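Local coordinates for putative lipoprotein (Clostridium difficile, PDB 4EXR) that is of unknown function but is probably a cell-surface lipoprotein carrying two PepSY-type (peptidase propeptide and YPEB) domains, at residues L55-D58 and L59-F62. Residues are numbered along the deposited sequence; the frame is centred on the assembly and turned at random.
Sequences LERD and LNKF
Two backbone hydrogen bonds join Asp-58 to Lys-61 and close a tight turn. Asp-58 N reaches Lys-61 O at 2.8 Å and almost straight (176°), while the return bond from Lys-61 N to Asp-58 O, at 3.0 Å, is more bent. One step back, Arg-57 and Phe-62 form a non-hydrogen-bonded pair, where Phe-62 CA gives a CA-H...O contact to Glu-56 O at 3.5 Å.

Apolar contact lies on the face of Arg-57 and Phe-62. Arg-57 CB packs obliquely against the ring, 3.9 Å from Phe-62 CE2, and Leu-55 CD1 meets Phe-62 CB; the rings of Phe-62 and Phe-30 meet edge-to-face, and a large apolar ring suits this buried position.

Among polar groups, the Arg-57 side chain, CG anti to the backbone N (chi1 -176°) and extended to NE, runs out along the turn and lays a guanidinium face on Leu-59 O, 3.2 Å from Arg-57 CZ. The oxygen sits over the centre of the guanidinium plane, where no N-H points at it, so no hydrogen bond forms, though the positive charge probably favours the carbonyl. On the opposite face of the hairpin, shared with Asp-58, the Lys-61 chain bends at its end and its NZ forms a salt bridge with Asp-80.

Leu-59, with positive phi (56°), takes the first corner of a type II' turn, a position more often filled by glycine. Such a two-residue turn is characteristic of a tight beta hairpin, here linking strands 49-58 and 61-69 of a PepSY-family domain.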
loop_
_atom_site.group_PDB
_atom_site.type_symbol
_atom_site.label_atom_id
_atom_site.label_comp_id
_atom_site.label_asym_id
_atom_site.label_seq_id
_atom_site.Cartn_x
_atom_site.Cartn_y
_atom_site.Cartn_z
ATOM N N LEU A 55 14.827 -9.946 -0.481
ATOM C CA LEU A 55 14.185 -11.229 -0.293
ATOM C C LEU A 55 14.163 -11.495 1.202
ATOM O O LEU A 55 15.193 -11.407 1.872
ATOM C CB LEU A 55 14.968 -12.327 -1.012
ATOM C CG LEU A 55 14.436 -13.762 -0.814
ATOM C CD1 LEU A 55 12.983 -13.896 -1.272
ATOM C CD2 LEU A 55 15.331 -14.733 -1.553
ATOM N N GLU A 56 12.987 -11.802 1.730
ATOM C CA GLU A 56 12.865 -12.129 3.141
ATOM C C GLU A 56 11.766 -13.155 3.345
ATOM O O GLU A 56 10.949 -13.396 2.456
ATOM C CB GLU A 56 12.546 -10.876 3.953
ATOM C CG GLU A 56 11.174 -10.308 3.666
ATOM C CD GLU A 56 11.043 -8.856 4.088
ATOM O OE1 GLU A 56 11.943 -8.359 4.800
ATOM O OE2 GLU A 56 10.046 -8.211 3.700
ATOM N N ARG A 57 11.764 -13.769 4.524
ATOM C CA ARG A 57 10.721 -14.705 4.916
ATOM C C ARG A 57 9.537 -13.923 5.469
ATOM O O ARG A 57 9.714 -12.974 6.233
ATOM C CB ARG A 57 11.261 -15.664 5.983
ATOM C CG ARG A 57 10.295 -16.766 6.430
ATOM C CD ARG A 57 11.004 -17.757 7.359
ATOM N NE ARG A 57 10.169 -18.902 7.728
ATOM C CZ ARG A 57 9.578 -19.050 8.912
ATOM N NH1 ARG A 57 9.721 -18.122 9.850
ATOM N NH2 ARG A 57 8.842 -20.127 9.159
ATOM N N ASP A 58 8.330 -14.307 5.067
ATOM C CA ASP A 58 7.122 -13.722 5.638
ATOM C C ASP A 58 6.186 -14.862 6.005
ATOM O O ASP A 58 5.498 -15.405 5.140
ATOM C CB ASP A 58 6.446 -12.770 4.650
ATOM C CG ASP A 58 5.327 -11.949 5.290
ATOM O OD1 ASP A 58 4.696 -12.421 6.262
ATOM O OD2 ASP A 58 5.074 -10.821 4.813
ATOM N N LEU A 59 6.172 -15.218 7.287
ATOM C CA LEU A 59 5.453 -16.397 7.771
ATOM C C LEU A 59 5.915 -17.653 7.039
ATOM O O LEU A 59 7.056 -18.089 7.200
ATOM C CB LEU A 59 3.934 -16.220 7.643
ATOM C CG LEU A 59 3.369 -14.929 8.244
ATOM C CD1 LEU A 59 1.869 -14.838 8.015
ATOM C CD2 LEU A 59 3.701 -14.831 9.727
ATOM N N ASN A 60 5.032 -18.224 6.225
ATOM C CA ASN A 60 5.358 -19.446 5.500
ATOM C C ASN A 60 5.628 -19.237 4.010
ATOM O O ASN A 60 5.515 -20.175 3.214
ATOM C CB ASN A 60 4.269 -20.502 5.711
ATOM C CG ASN A 60 4.327 -21.127 7.093
ATOM O OD1 ASN A 60 5.400 -21.243 7.690
ATOM N ND2 ASN A 60 3.172 -21.533 7.610
ATOM N N LYS A 61 5.997 -18.008 3.647
ATOM C CA LYS A 61 6.353 -17.669 2.276
ATOM C C LYS A 61 7.714 -16.973 2.244
ATOM O O LYS A 61 8.107 -16.319 3.205
ATOM C CB LYS A 61 5.328 -16.700 1.682
ATOM C CG LYS A 61 3.952 -17.261 1.383
ATOM C CD LYS A 61 3.000 -16.111 1.051
ATOM C CE LYS A 61 1.699 -16.591 0.410
ATOM N NZ LYS A 61 1.842 -16.765 -1.067
ATOM N N PHE A 62 8.430 -17.109 1.135
ATOM C CA PHE A 62 9.562 -16.232 0.885
ATOM C C PHE A 62 9.121 -15.250 -0.175
ATOM O O PHE A 62 8.448 -15.613 -1.149
ATOM C CB PHE A 62 10.807 -17.014 0.479
ATOM C CG PHE A 62 11.299 -17.935 1.557
ATOM C CD1 PHE A 62 10.786 -19.219 1.676
ATOM C CD2 PHE A 62 12.229 -17.498 2.489
ATOM C CE1 PHE A 62 11.220 -20.066 2.683
ATOM C CE2 PHE A 62 12.670 -18.351 3.505
ATOM C CZ PHE A 62 12.160 -19.625 3.600
#